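Local coordinates for signal recognition 54 kDa protein (Pyrococcus furiosus, PDB 3DM5) that belongs to the SRP54 family of the signal recognition particle, pairing a P-loop nucleotide-binding domain with a helical domain of the signal-peptide-binding family, at residues T114-A118 against Q146-L151; F328-M333 against L415-Y419; S381-E386 against R397-I401. All coordinates share one frame. Residue numbers count along the deposited sequence, not the author numbering.

In the fold
The three contacts illustrate how chemistry follows position in a multidomain chain. All are largely buried, yet contact 1 lies in the GTPase-family domain, its centre about 68 Å from that of contact 2 and 74 Å from that of contact 3, on the opposite side of the chain's centre. Contact 1 joins two helices beside the parallel strands of a mixed sheet, with apolar packing at one end and GDP phosphates at the other. Contacts 2 and 3 share the all-helical signal-peptide-binding-family domain, with centres about 13 Å apart, and meet through the K331–E384 salt bridge and through L330, M382, L416 and I398. Contact 2 is mainly apolar; contact 3 is dominated by charge. Both also touch the third subunit.

Contact 1 of 3, residues T114-A118 against Q146-L151; sequences TTTVA and QLRQLL. With GDP (guanosine-5'-diphosphate), chain J; SO4 (sulfate ion), chain L.
In a P-loop NTPase domain the helix after the phosphate-binding loop serves two masters, the nucleotide and the neighbouring helices. Here T114-A118, near the start of helix 113-125, and Q146-L151, the end of helix 142-151, run at 34° to each other (signed crossing -34°), with their short axes 9.7 Å apart at closest approach; A118 and L150 are the register pair, CA to CA 6.4 Å. No hydrogen bond crosses between the segments; T114, A118 and L147 bury the most surface in the fit. T114 points toward the partner helix and lays its CG2 3.5 Å from Q146 CD. L147, in an mt rotamer, inserts CD2 3.6 Å from T114 O and 3.8 Å from V117 CG1, while its side chain also rests on V133 of strand 131-135. One turn on, the small A118 lets two leucines close in: its CB lies 3.6 Å from L150 CD1 and 3.9 Å from L151 CD2. Polar groups from both helices also hold GDP, consistent with a Walker A role for T114. Its N and OG1 donate to GDP O3B at 2.9 and 2.6 Å, and T115 N to GDP O2A at 2.8 Å. Extended Q146, from the middle of helix 142-151, has its OE1 bonded to R140 and its NE2 donating to GDP O1A at 3.0 Å. T115, chi1 -50°, completes the grip with OG1 2.7 Å from GDP O2A.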
loop_
_atom_site.group_PDB
_atom_site.type_symbol
_atom_site.label_atom_id
_atom_site.label_comp_id
_atom_site.label_asym_id
_atom_site.label_seq_id
_atom_site.Cartn_x
_atom_site.Cartn_y
_atom_site.Cartn_z
ATOM N N THR A 114 1.023 9.888 31.775
ATOM C CA THR A 114 2.258 9.817 32.550
ATOM C C THR A 114 3.426 10.391 31.727
ATOM O O THR A 114 4.114 11.335 32.165
ATOM C CB THR A 114 2.617 8.377 32.991
ATOM O OG1 THR A 114 1.460 7.688 33.480
ATOM C CG2 THR A 114 3.645 8.411 34.076
ATOM N N THR A 115 3.634 9.829 30.530
ATOM C CA THR A 115 4.717 10.267 29.648
ATOM C C THR A 115 4.616 11.755 29.320
ATOM O O THR A 115 5.599 12.496 29.386
ATOM C CB THR A 115 4.729 9.472 28.317
ATOM O OG1 THR A 115 4.678 8.063 28.589
ATOM C CG2 THR A 115 5.985 9.787 27.528
ATOM N N THR A 116 3.422 12.198 28.940
ATOM C CA THR A 116 3.234 13.610 28.676
ATOM C C THR A 116 3.591 14.494 29.894
ATOM O O THR A 116 4.036 15.629 29.731
ATOM C CB THR A 116 1.814 13.901 28.185
ATOM O OG1 THR A 116 1.470 12.980 27.146
ATOM C CG2 THR A 116 1.693 15.346 27.680
ATOM N N VAL A 117 3.428 13.975 31.105
ATOM C CA VAL A 117 3.709 14.793 32.276
ATOM C C VAL A 117 5.205 15.068 32.286
ATOM O O VAL A 117 5.628 16.194 32.549
ATOM C CB VAL A 117 3.236 14.124 33.593
ATOM C CG1 VAL A 117 3.914 14.730 34.818
ATOM C CG2 VAL A 117 1.720 14.195 33.700
ATOM N N ALA A 118 5.998 14.049 31.961
ATOM C CA ALA A 118 7.465 14.174 31.906
ATOM C C ALA A 118 7.919 15.083 30.783
ATOM O O ALA A 118 8.824 15.900 30.965
ATOM C CB ALA A 118 8.126 12.809 31.766
ATOM N N GLN A 146 7.711 5.227 37.119
ATOM C CA GLN A 146 7.841 5.630 35.718
ATOM C C GLN A 146 8.289 7.085 35.543
ATOM O O GLN A 146 9.080 7.404 34.657
ATOM C CB GLN A 146 6.539 5.394 34.976
ATOM C CG GLN A 146 6.558 5.914 33.561
ATOM C CD GLN A 146 5.293 5.554 32.814
ATOM O OE1 GLN A 146 4.448 4.825 33.327
ATOM N NE2 GLN A 146 5.156 6.063 31.596
ATOM N N LEU A 147 7.776 7.968 36.394
ATOM C CA LEU A 147 8.145 9.373 36.345
ATOM C C LEU A 147 9.573 9.542 36.830
ATOM O O LEU A 147 10.320 10.323 36.260
ATOM C CB LEU A 147 7.173 10.244 37.174
ATOM C CG LEU A 147 5.750 10.495 36.640
ATOM C CD1 LEU A 147 4.871 11.070 37.727
ATOM C CD2 LEU A 147 5.714 11.390 35.388
ATOM N N ARG A 148 9.942 8.820 37.887
ATOM C CA ARG A 148 11.330 8.816 38.370
ATOM C C ARG A 148 12.281 8.404 37.233
ATOM O O ARG A 148 13.294 9.069 36.971
ATOM C CB ARG A 148 11.514 7.846 39.548
ATOM C CG ARG A 148 10.845 8.227 40.869
ATOM C CD ARG A 148 11.385 9.532 41.374
ATOM N NE ARG A 148 12.803 9.481 41.709
ATOM C CZ ARG A 148 13.321 8.753 42.695
ATOM N NH1 ARG A 148 12.549 7.978 43.438
ATOM N NH2 ARG A 148 14.617 8.787 42.926
ATOM N N GLN A 149 11.941 7.296 36.576
ATOM C CA GLN A 149 12.641 6.808 35.384
ATOM C C GLN A 149 12.819 7.895 34.306
ATOM O O GLN A 149 13.911 8.086 33.783
ATOM C CB GLN A 149 11.912 5.582 34.801
ATOM C CG GLN A 149 12.192 5.321 33.331
ATOM C CD GLN A 149 11.063 4.571 32.639
ATOM O OE1 GLN A 149 10.149 4.070 33.281
ATOM N NE2 GLN A 149 11.125 4.496 31.327
ATOM N N LEU A 150 11.751 8.612 33.980
ATOM C CA LEU A 150 11.842 9.615 32.925
ATOM C C LEU A 150 12.565 10.894 33.350
ATOM O O LEU A 150 13.114 11.620 32.516
ATOM C CB LEU A 150 10.444 9.975 32.397
ATOM C CG LEU A 150 9.584 8.841 31.828
ATOM C CD1 LEU A 150 8.130 9.258 31.570
ATOM C CD2 LEU A 150 10.233 8.323 30.572
ATOM N N LEU A 151 12.558 11.179 34.645
ATOM C CA LEU A 151 12.835 12.534 35.090
ATOM C C LEU A 151 14.083 12.708 35.955
ATOM O O LEU A 151 14.619 13.804 36.039
ATOM C CB LEU A 151 11.599 13.105 35.792
ATOM C CG LEU A 151 10.430 13.545 34.906
ATOM C CD1 LEU A 151 9.271 14.019 35.757
ATOM C CD2 LEU A 151 10.859 14.631 33.924
HETATM P PB GDP J . -0.650 6.249 30.692
HETATM O O1B GDP J . -1.382 6.742 29.491
HETATM O O2B GDP J . -1.467 5.152 31.331
HETATM O O3B GDP J . -0.421 7.392 31.649
HETATM O O3A GDP J . 0.717 5.490 30.292
HETATM P PA GDP J . 1.922 6.044 29.386
HETATM O O1A GDP J . 3.133 5.169 29.517
HETATM O O2A GDP J . 2.276 7.468 29.705
HETATM O "O5'" GDP J . 1.331 5.856 27.903
HETATM C "C5'" GDP J . 1.086 4.520 27.480
HETATM C "C4'" GDP J . 1.861 4.197 26.200
HETATM O "O4'" GDP J . 1.733 5.207 25.172
HETATM C "C3'" GDP J . 3.345 4.040 26.482
HETATM O "O3'" GDP J . 3.743 2.867 25.765
HETATM C "C2'" GDP J . 3.969 5.297 25.904
HETATM O "O2'" GDP J . 5.252 5.073 25.369
HETATM C "C1'" GDP J . 3.048 5.609 24.750
HETATM N N9 GDP J . 3.031 7.027 24.357
HETATM C C8 GDP J . 2.710 8.106 25.091
HETATM N N7 GDP J . 2.777 9.235 24.333
HETATM C C5 GDP J . 3.131 8.864 23.087
HETATM C C6 GDP J . 3.390 9.520 21.779
HETATM O O6 GDP J . 3.273 10.758 21.617
HETATM N N1 GDP J . 3.755 8.738 20.755
HETATM C C2 GDP J . 3.877 7.404 20.866
HETATM N N2 GDP J . 4.244 6.690 19.781
HETATM N N3 GDP J . 3.652 6.738 22.014
HETATM C C4 GDP J . 3.291 7.407 23.123
HETATM S S SO4 L . 15.816 5.831 45.002
HETATM O O1 SO4 L . 15.514 7.082 45.709
HETATM O O2 SO4 L . 16.516 6.164 43.756
HETATM O O3 SO4 L . 16.659 4.947 45.806
HETATM O O4 SO4 L . 14.568 5.109 44.757
#

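Contact 2 of 3, residues F328-M333 against L415-Y419; sequences FTLKDM and LLDQY
Two leucines, a methionine and a tyrosine form the apolar centre where the start of helix 330-341 meets L415-Y419 of helix 409-427. L415, in the tt rotamer, presents CD2 3.6 Å from L330 CD2 and 3.5 Å from M333 CE. M333 points toward the facing helix; its chi3 of 75° turns the methyl to L415, while SD lies 3.8 Å from Y419 CB. The CA atoms of M333 and Y419 are the nearest across the contact, 6.8 Å apart. Y419 is the most deeply engaged residue: with chi1 at 163° its ring reaches across so that L330 CG lies over one face, 4.4 Å from Y419 CD2. The F328 and Y419 rings are nearly parallel, planes at 10° and centroids 5.5 Å apart, but meet rim to rim, with F328 CD2 3.4 Å from Y419 CE2, and so do not stack. At the polar edge F328 is extended (phi/psi -124/135), and its O receives a 2.7 Å hydrogen bond from Y419 OH, tying the tyrosine to the residue before the N-cap. A capping box then starts the helix: D332 N donates to T329 OG1 at 3.1 Å, and T329 N returns a bond to D332 OD1 at 3.0 Å. Within the all-helical signal-peptide-binding-family domain, M379 of helix 369-379 packs on L330, M333 and L415, L387 of helix 384-388 also touches L330, and M422, farther along helix 409-427, touches both F328 and M333.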
loop_
_atom_site.group_PDB
_atom_site.type_symbol
_atom_site.label_atom_id
_atom_site.label_comp_id
_atom_site.label_asym_id
_atom_site.label_seq_id
_atom_site.Cartn_x
_atom_site.Cartn_y
_atom_site.Cartn_z
ATOM N N PHE A 328 29.991 12.791 -29.283
ATOM C CA PHE A 328 28.911 13.699 -28.937
ATOM C C PHE A 328 27.851 13.522 -30.018
ATOM O O PHE A 328 28.177 13.445 -31.204
ATOM C CB PHE A 328 29.464 15.128 -28.875
ATOM C CG PHE A 328 28.420 16.216 -28.845
ATOM C CD1 PHE A 328 27.921 16.680 -27.641
ATOM C CD2 PHE A 328 27.994 16.824 -30.015
ATOM C CE1 PHE A 328 26.977 17.705 -27.595
ATOM C CE2 PHE A 328 27.054 17.847 -29.980
ATOM C CZ PHE A 328 26.544 18.289 -28.761
ATOM N N THR A 329 26.589 13.411 -29.612
ATOM C CA THR A 329 25.528 13.052 -30.546
ATOM C C THR A 329 24.410 14.066 -30.564
ATOM O O THR A 329 24.365 14.994 -29.746
ATOM C CB THR A 329 24.888 11.692 -30.204
ATOM O OG1 THR A 329 24.010 11.849 -29.081
ATOM C CG2 THR A 329 25.952 10.638 -29.884
ATOM N N LEU A 330 23.496 13.864 -31.508
ATOM C CA LEU A 330 22.316 14.703 -31.643
ATOM C C LEU A 330 21.431 14.582 -30.421
ATOM O O LEU A 330 20.652 15.481 -30.118
ATOM C CB LEU A 330 21.539 14.316 -32.898
ATOM C CG LEU A 330 21.939 15.098 -34.146
ATOM C CD1 LEU A 330 21.984 14.187 -35.353
ATOM C CD2 LEU A 330 20.961 16.234 -34.354
ATOM N N LYS A 331 21.558 13.459 -29.723
ATOM C CA LYS A 331 20.818 13.245 -28.491
ATOM C C LYS A 331 21.425 14.115 -27.393
ATOM O O LYS A 331 20.713 14.802 -26.666
ATOM C CB LYS A 331 20.871 11.773 -28.091
ATOM C CG LYS A 331 19.546 11.211 -27.603
ATOM C CD LYS A 331 18.850 10.374 -28.671
ATOM C CE LYS A 331 19.184 8.895 -28.522
ATOM N NZ LYS A 331 18.295 8.211 -27.542
ATOM N N ASP A 332 22.751 14.080 -27.289
ATOM C CA ASP A 332 23.483 14.949 -26.368
ATOM C C ASP A 332 23.161 16.442 -26.559
ATOM O O ASP A 332 23.000 17.173 -25.582
ATOM C CB ASP A 332 24.981 14.716 -26.513
ATOM C CG ASP A 332 25.405 13.342 -26.039
ATOM O OD1 ASP A 332 26.236 12.696 -26.716
ATOM O OD2 ASP A 332 24.904 12.903 -24.983
ATOM N N MET A 333 23.071 16.886 -27.812
ATOM C CA MET A 333 22.713 18.267 -28.127
ATOM C C MET A 333 21.243 18.558 -27.801
ATOM O O MET A 333 20.929 19.524 -27.103
ATOM C CB MET A 333 23.001 18.574 -29.598
ATOM C CG MET A 333 22.842 20.045 -29.968
ATOM S SD MET A 333 22.548 20.335 -31.730
ATOM C CE MET A 333 20.840 19.825 -31.877
ATOM N N LEU A 415 20.166 23.116 -38.232
ATOM C CA LEU A 415 20.308 22.260 -37.057
ATOM C C LEU A 415 21.614 21.470 -37.090
ATOM O O LEU A 415 22.351 21.449 -36.106
ATOM C CB LEU A 415 19.117 21.298 -36.942
ATOM C CG LEU A 415 18.902 20.543 -35.621
ATOM C CD1 LEU A 415 17.592 19.788 -35.667
ATOM C CD2 LEU A 415 20.037 19.587 -35.310
ATOM N N LEU A 416 21.893 20.814 -38.213
ATOM C CA LEU A 416 23.112 20.022 -38.333
ATOM C C LEU A 416 24.350 20.876 -38.151
ATOM O O LEU A 416 25.334 20.437 -37.555
ATOM C CB LEU A 416 23.171 19.321 -39.681
ATOM C CG LEU A 416 22.079 18.272 -39.812
ATOM C CD1 LEU A 416 22.012 17.729 -41.229
ATOM C CD2 LEU A 416 22.309 17.159 -38.794
ATOM N N ASP A 417 24.304 22.096 -38.678
ATOM C CA ASP A 417 25.438 22.998 -38.558
ATOM C C ASP A 417 25.668 23.287 -37.092
ATOM O O ASP A 417 26.786 23.150 -36.592
ATOM C CB ASP A 417 25.204 24.282 -39.351
ATOM C CG ASP A 417 25.413 24.086 -40.844
ATOM O OD1 ASP A 417 26.131 23.138 -41.231
ATOM O OD2 ASP A 417 24.859 24.880 -41.633
ATOM N N GLN A 418 24.596 23.660 -36.401
ATOM C CA GLN A 418 24.652 23.874 -34.960
ATOM C C GLN A 418 25.315 22.699 -34.259
ATOM O O GLN A 418 26.164 22.882 -33.385
ATOM C CB GLN A 418 23.250 24.070 -34.391
ATOM C CG GLN A 418 23.266 24.540 -32.961
ATOM C CD GLN A 418 23.985 25.857 -32.824
ATOM O OE1 GLN A 418 23.561 26.863 -33.392
ATOM N NE2 GLN A 418 25.082 25.861 -32.077
ATOM N N TYR A 419 24.914 21.491 -34.644
ATOM C CA TYR A 419 25.478 20.286 -34.054
ATOM C C TYR A 419 26.982 20.228 -34.307
ATOM O O TYR A 419 27.775 20.186 -33.365
ATOM C CB TYR A 419 24.770 19.031 -34.583
ATOM C CG TYR A 419 25.545 17.753 -34.339
ATOM C CD1 TYR A 419 26.184 17.110 -35.382
ATOM C CD2 TYR A 419 25.654 17.203 -33.062
ATOM C CE1 TYR A 419 26.902 15.957 -35.175
ATOM C CE2 TYR A 419 26.378 16.045 -32.845
ATOM C CZ TYR A 419 26.999 15.428 -33.911
ATOM O OH TYR A 419 27.722 14.271 -33.732
#

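Contact 3 of 3, residues S381-E386 against R397-I401; sequences SMTEEE and RIKRI
A capping box fused to a salt-bridge network defines this corner of the signal-peptide-binding-family domain, where the turn leading into helix 384-388 faces R397-I401 of helix 395-405. T383 is the N-cap, extended at phi/psi -91/173 with chi1 64°. The box is closed by T383 N donating to E386 OE1 at 2.9 Å and, more weakly, by E386 N to T383 OG1 at 3.5 Å. The same carboxylate, directed at the facing helix by an mt side chain, meets R400 as a two-pronged salt bridge: R400 NH2 to E386 OE1 and R400 NH1 to E386 OE2, both 2.7 Å. One glutamate therefore completes the capping box of its own helix and binds the next. R397 enlarges the network with weaker bonds, its NE 3.3 Å from E386 OE2 and its NH2 3.1 Å from E385 OE2. The same groups also bond across the subunit interface: E385 OE2 and R397 NH2 to the backbone of I96 of the third subunit and R400 NE to that of R127 of the same subunit. Beside the charged groups, M382 CG packs on I401 CG2 at 3.8 Å, and I401 carries on to V412 of helix 409-427. S381 brings the backbones closest, its CA 5.5 Å from I401 CA. R400 NH2 donates to S381 O at 3.2 Å, T383 CG2 lies over one face of the R400 guanidinium, 3.8 Å from NH2, and the S381 hydroxyl, with chi1 at 179°, donates from OG to I401 O at 3.2 Å.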
loop_
_atom_site.group_PDB
_atom_site.type_symbol
_atom_site.label_atom_id
_atom_site.label_comp_id
_atom_site.label_asym_id
_atom_site.label_seq_id
_atom_site.Cartn_x
_atom_site.Cartn_y
_atom_site.Cartn_z
ATOM N N SER A 381 11.860 13.896 -36.003
ATOM C CA SER A 381 11.617 13.285 -37.292
ATOM C C SER A 381 12.842 12.487 -37.717
ATOM O O SER A 381 12.875 11.882 -38.794
ATOM C CB SER A 381 11.270 14.332 -38.337
ATOM O OG SER A 381 11.073 13.702 -39.588
ATOM N N MET A 382 13.851 12.497 -36.861
ATOM C CA MET A 382 15.026 11.692 -37.105
ATOM C C MET A 382 14.854 10.324 -36.435
ATOM O O MET A 382 14.052 10.162 -35.501
ATOM C CB MET A 382 16.286 12.401 -36.601
ATOM C CG MET A 382 16.532 13.787 -37.216
ATOM S SD MET A 382 18.136 14.487 -36.748
ATOM C CE MET A 382 18.226 15.862 -37.879
ATOM N N THR A 383 15.599 9.341 -36.928
ATOM C CA THR A 383 15.568 8.018 -36.344
ATOM C C THR A 383 16.637 7.930 -35.274
ATOM O O THR A 383 17.444 8.848 -35.111
ATOM C CB THR A 383 15.800 6.916 -37.391
ATOM O OG1 THR A 383 17.121 7.029 -37.951
ATOM C CG2 THR A 383 14.763 7.027 -38.482
ATOM N N GLU A 384 16.634 6.820 -34.548
ATOM C CA GLU A 384 17.586 6.599 -33.471
ATOM C C GLU A 384 18.988 6.608 -34.040
ATOM O O GLU A 384 19.862 7.312 -33.541
ATOM C CB GLU A 384 17.296 5.259 -32.765
ATOM C CG GLU A 384 17.661 5.225 -31.302
ATOM C CD GLU A 384 16.981 6.316 -30.465
ATOM O OE1 GLU A 384 15.941 6.879 -30.878
ATOM O OE2 GLU A 384 17.502 6.603 -29.367
ATOM N N GLU A 385 19.188 5.836 -35.105
ATOM C CA GLU A 385 20.522 5.674 -35.686
ATOM C C GLU A 385 21.081 7.004 -36.172
ATOM O O GLU A 385 22.288 7.219 -36.136
ATOM C CB GLU A 385 20.496 4.681 -36.843
ATOM C CG GLU A 385 19.691 5.169 -38.025
ATOM C CD GLU A 385 19.804 4.255 -39.219
ATOM O OE1 GLU A 385 20.869 3.599 -39.361
ATOM O OE2 GLU A 385 18.822 4.208 -40.005
ATOM N N GLU A 386 20.197 7.880 -36.638
ATOM C CA GLU A 386 20.572 9.241 -37.024
ATOM C C GLU A 386 20.950 10.091 -35.818
ATOM O O GLU A 386 21.987 10.736 -35.816
ATOM C CB GLU A 386 19.454 9.920 -37.833
ATOM C CG GLU A 386 19.220 9.275 -39.197
ATOM C CD GLU A 386 17.961 9.785 -39.884
ATOM O OE1 GLU A 386 17.088 10.339 -39.183
ATOM O OE2 GLU A 386 17.839 9.628 -41.124
ATOM N N ARG A 397 18.410 11.559 -46.757
ATOM C CA ARG A 397 17.959 11.510 -45.374
ATOM C C ARG A 397 17.457 12.876 -44.923
ATOM O O ARG A 397 16.385 12.993 -44.320
ATOM C CB ARG A 397 19.095 11.050 -44.469
ATOM C CG ARG A 397 19.341 9.550 -44.492
ATOM C CD ARG A 397 20.425 9.187 -43.498
ATOM N NE ARG A 397 20.106 7.960 -42.772
ATOM C CZ ARG A 397 20.268 6.742 -43.269
ATOM N NH1 ARG A 397 20.741 6.585 -44.499
ATOM N NH2 ARG A 397 19.960 5.682 -42.538
ATOM N N ILE A 398 18.239 13.909 -45.226
ATOM C CA ILE A 398 17.862 15.279 -44.903
ATOM C C ILE A 398 16.524 15.666 -45.524
ATOM O O ILE A 398 15.710 16.346 -44.905
ATOM C CB ILE A 398 18.931 16.278 -45.363
ATOM C CG1 ILE A 398 20.183 16.143 -44.502
ATOM C CG2 ILE A 398 18.398 17.700 -45.282
ATOM C CD1 ILE A 398 21.165 17.261 -44.694
ATOM N N LYS A 399 16.298 15.237 -46.757
ATOM C CA LYS A 399 15.049 15.561 -47.422
ATOM C C LYS A 399 13.901 14.757 -46.794
ATOM O O LYS A 399 12.756 15.215 -46.780
ATOM C CB LYS A 399 15.164 15.352 -48.938
ATOM N N ARG A 400 14.207 13.573 -46.252
ATOM C CA ARG A 400 13.208 12.802 -45.499
ATOM C C ARG A 400 12.917 13.496 -44.160
ATOM O O ARG A 400 11.759 13.748 -43.795
ATOM C CB ARG A 400 13.668 11.355 -45.249
ATOM C CG ARG A 400 12.539 10.436 -44.702
ATOM C CD ARG A 400 13.012 9.291 -43.762
ATOM N NE ARG A 400 13.381 9.762 -42.425
ATOM C CZ ARG A 400 14.610 9.696 -41.908
ATOM N NH1 ARG A 400 15.598 9.160 -42.609
ATOM N NH2 ARG A 400 14.857 10.164 -40.686
ATOM N N ILE A 401 13.987 13.805 -43.436
ATOM C CA ILE A 401 13.873 14.506 -42.169
ATOM C C ILE A 401 13.046 15.793 -42.334
ATOM O O ILE A 401 12.087 16.034 -41.593
ATOM C CB ILE A 401 15.268 14.783 -41.586
ATOM C CG1 ILE A 401 16.005 13.454 -41.378
ATOM C CG2 ILE A 401 15.177 15.593 -40.296
ATOM C CD1 ILE A 401 17.425 13.595 -40.934
#